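Local coordinates for protein NADPH-flavin oxidoreductase (Vibrio parahaemolyticus serotype O3:K6, PDB 5UU6) that probably uses NADPH and its bound flavin mononucleotide to reduce flavins or nitro compounds, at residues 52-63 / 143-151. Numbering follows the deposited sequence.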
# COMPACT_ATOMS: atom_id res chain seq x y z
N VAL A 52 6.62 -6.79 -12.80
CA VAL A 52 7.57 -7.11 -13.87
C VAL A 52 8.97 -7.12 -13.26
O VAL A 52 9.46 -6.10 -12.75
CB VAL A 52 7.47 -6.15 -15.06
CG1 VAL A 52 8.40 -6.63 -16.21
CG2 VAL A 52 6.06 -6.08 -15.57
N ARG A 53 9.61 -8.27 -13.32
CA ARG A 53 10.98 -8.42 -12.87
C ARG A 53 11.89 -8.11 -14.07
O ARG A 53 11.72 -8.70 -15.14
CB ARG A 53 11.20 -9.84 -12.37
CG ARG A 53 12.55 -10.09 -11.80
CD ARG A 53 12.80 -11.55 -11.68
NE ARG A 53 14.21 -11.75 -11.48
CZ ARG A 53 14.90 -12.82 -11.80
NH1 ARG A 53 14.30 -13.87 -12.37
NH2 ARG A 53 16.21 -12.84 -11.52
N VAL A 54 12.83 -7.17 -13.90
CA VAL A 54 13.62 -6.68 -15.03
C VAL A 54 15.05 -7.16 -14.84
O VAL A 54 15.77 -6.67 -13.97
CB VAL A 54 13.55 -5.16 -15.17
CG1 VAL A 54 14.39 -4.70 -16.39
CG2 VAL A 54 12.08 -4.68 -15.30
N THR A 55 15.44 -8.12 -15.67
CA THR A 55 16.77 -8.69 -15.67
C THR A 55 17.60 -8.25 -16.87
O THR A 55 18.84 -8.31 -16.79
CB THR A 55 16.70 -10.22 -15.66
OG1 THR A 55 15.95 -10.65 -16.81
CG2 THR A 55 16.03 -10.73 -14.38
N ASP A 56 16.96 -7.83 -17.95
CA ASP A 56 17.70 -7.36 -19.11
C ASP A 56 18.42 -6.06 -18.79
O ASP A 56 17.80 -5.06 -18.39
CB ASP A 56 16.77 -7.18 -20.30
CG ASP A 56 17.49 -6.56 -21.50
OD1 ASP A 56 18.28 -7.26 -22.16
OD2 ASP A 56 17.28 -5.37 -21.76
N ILE A 57 19.74 -6.04 -19.01
CA ILE A 57 20.55 -4.92 -18.54
C ILE A 57 20.29 -3.64 -19.37
O ILE A 57 20.40 -2.53 -18.84
CB ILE A 57 22.04 -5.31 -18.52
CG1 ILE A 57 22.54 -5.67 -19.90
CG2 ILE A 57 22.28 -6.52 -17.60
CD1 ILE A 57 23.96 -6.28 -19.86
N GLU A 58 19.96 -3.76 -20.66
CA GLU A 58 19.62 -2.56 -21.42
C GLU A 58 18.33 -1.91 -20.90
O GLU A 58 18.23 -0.68 -20.82
CB GLU A 58 19.49 -2.88 -22.91
N LYS A 59 17.31 -2.72 -20.57
CA LYS A 59 16.10 -2.16 -19.98
C LYS A 59 16.39 -1.57 -18.61
O LYS A 59 15.84 -0.53 -18.24
CB LYS A 59 14.99 -3.21 -19.88
CG LYS A 59 14.46 -3.71 -21.21
CD LYS A 59 13.26 -4.59 -20.95
CE LYS A 59 12.38 -4.73 -22.15
NZ LYS A 59 10.98 -4.96 -21.74
N ARG A 60 17.24 -2.24 -17.83
CA ARG A 60 17.67 -1.67 -16.56
C ARG A 60 18.28 -0.29 -16.76
O ARG A 60 17.95 0.66 -16.04
CB ARG A 60 18.66 -2.63 -15.89
CG ARG A 60 18.63 -2.56 -14.38
CD ARG A 60 17.31 -3.08 -13.75
NE ARG A 60 17.48 -4.45 -13.24
CZ ARG A 60 18.30 -4.79 -12.25
NH1 ARG A 60 19.02 -3.86 -11.61
NH2 ARG A 60 18.39 -6.06 -11.87
N SER A 61 19.14 -0.14 -17.77
CA SER A 61 19.72 1.16 -18.07
C SER A 61 18.65 2.18 -18.41
O SER A 61 18.66 3.31 -17.92
CB SER A 61 20.70 1.04 -19.25
OG SER A 61 21.51 2.17 -19.25
N GLN A 62 17.73 1.81 -19.31
CA GLN A 62 16.65 2.71 -19.69
C GLN A 62 15.82 3.10 -18.48
O GLN A 62 15.50 4.28 -18.29
CB GLN A 62 15.78 2.03 -20.75
CG GLN A 62 16.40 2.07 -22.14
CD GLN A 62 16.45 3.48 -22.69
OE1 GLN A 62 15.44 4.02 -23.15
NE2 GLN A 62 17.63 4.11 -22.63
N LEU A 63 15.48 2.12 -17.64
CA LEU A 63 14.64 2.40 -16.48
C LEU A 63 15.36 3.33 -15.53
O LEU A 63 14.75 4.22 -14.91
CB LEU A 63 14.25 1.10 -15.78
CG LEU A 63 13.18 0.28 -16.55
CD1 LEU A 63 13.10 -1.13 -16.06
CD2 LEU A 63 11.80 0.96 -16.47
N ASP A 143 5.93 2.38 -19.30
CA ASP A 143 4.84 1.54 -19.76
C ASP A 143 5.14 0.91 -21.11
O ASP A 143 4.99 -0.31 -21.30
CB ASP A 143 3.57 2.42 -19.79
CG ASP A 143 2.29 1.62 -19.95
OD1 ASP A 143 2.07 1.13 -21.07
OD2 ASP A 143 1.50 1.49 -18.96
N GLU A 144 5.56 1.72 -22.09
CA GLU A 144 5.85 1.17 -23.41
C GLU A 144 7.05 0.23 -23.35
O GLU A 144 7.08 -0.80 -24.03
CB GLU A 144 6.08 2.30 -24.43
CG GLU A 144 4.85 3.22 -24.58
CD GLU A 144 5.12 4.56 -25.28
OE1 GLU A 144 4.17 5.37 -25.40
OE2 GLU A 144 6.28 4.79 -25.73
N LEU A 145 8.05 0.57 -22.53
CA LEU A 145 9.24 -0.26 -22.45
C LEU A 145 8.92 -1.66 -21.90
O LEU A 145 9.53 -2.64 -22.32
CB LEU A 145 10.29 0.45 -21.58
CG LEU A 145 11.60 -0.30 -21.32
CD1 LEU A 145 12.55 -0.35 -22.58
CD2 LEU A 145 12.32 0.17 -20.09
N LEU A 146 7.96 -1.77 -20.98
CA LEU A 146 7.64 -3.05 -20.37
C LEU A 146 6.51 -3.77 -21.10
O LEU A 146 6.08 -4.83 -20.64
CB LEU A 146 7.26 -2.89 -18.90
CG LEU A 146 8.33 -2.24 -18.02
CD1 LEU A 146 7.84 -2.08 -16.59
CD2 LEU A 146 9.65 -3.00 -18.04
N GLY A 147 6.02 -3.20 -22.20
CA GLY A 147 4.97 -3.81 -23.01
C GLY A 147 3.64 -3.99 -22.29
O GLY A 147 2.97 -5.01 -22.49
N LEU A 148 3.24 -3.00 -21.45
CA LEU A 148 2.00 -3.23 -20.70
C LEU A 148 0.78 -3.06 -21.60
O LEU A 148 0.71 -2.12 -22.40
CB LEU A 148 1.90 -2.26 -19.53
CG LEU A 148 3.08 -2.26 -18.58
CD1 LEU A 148 2.78 -1.25 -17.50
CD2 LEU A 148 3.26 -3.65 -17.99
N PRO A 149 -0.21 -3.96 -21.49
CA PRO A 149 -1.47 -3.79 -22.21
C PRO A 149 -2.38 -2.75 -21.56
O PRO A 149 -2.08 -2.16 -20.52
CB PRO A 149 -2.10 -5.18 -22.12
CG PRO A 149 -1.64 -5.70 -20.79
CD PRO A 149 -0.22 -5.16 -20.63
N GLN A 150 -3.52 -2.53 -22.20
CA GLN A 150 -4.59 -1.77 -21.60
C GLN A 150 -5.02 -2.40 -20.28
O GLN A 150 -4.83 -3.60 -20.04
CB GLN A 150 -5.77 -1.69 -22.58
CG GLN A 150 -5.47 -0.84 -23.81
CD GLN A 150 -5.08 0.59 -23.44
OE1 GLN A 150 -3.90 0.95 -23.47
NE2 GLN A 150 -6.05 1.40 -23.06
N ASN A 151 -5.58 -1.57 -19.40
CA ASN A 151 -6.06 -1.98 -18.07
C ASN A 151 -4.93 -2.31 -17.10
O ASN A 151 -5.18 -2.92 -16.07
CB ASN A 151 -7.02 -3.19 -18.15
CG ASN A 151 -8.40 -2.82 -18.68
OD1 ASN A 151 -8.63 -1.71 -19.18
ND2 ASN A 151 -9.35 -3.75 -18.55
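Leu145, in the last turn of helix 139-145, sets its CD2 against Leu63 of helix 57-66, 3.6 Å from Leu63 CG, and the two side chains meet at a slant. With CG anti to the backbone N (chi1 177°), CD2 rests on Leu63 while CD1 lies alongside Lys59 CG, 4.1 Å away. This is the tight part of the contact. Across the two segments Leu146 is met at longer range: its CD2 lies 4.0 Å from Val54 CG2, the side chains crossing nearly at right angles, and 4.3 Å from Val52 CG1. Val81 of strand 78-85 also touches Leu146, and Asn182 of the second subunit packs on Val52, Val54 and Leu146, so this end borders the dimer interface.

Toward solvent, apolar packing thins to Gln62 CB, 4.0 Å from Leu145 CD2, and polar bonding takes over at Lys59. Extended beyond CG, the lysine runs past Leu145 in the opposite direction and brings NZ 2.8 Å from Leu145 O, with a C=O...N angle of 148°. NZ also bonds Asn182 O of the second subunit. Asp56 N-caps the lysine's helix, its OD2 accepting from Lys59 N at 2.9 Å, while Gly147 closes the other helix in a Schellman motif. One ammonium group thus ties a helix C-terminus to the partner subunit, and its positive charge probably complements the carbonyl-rich helix end.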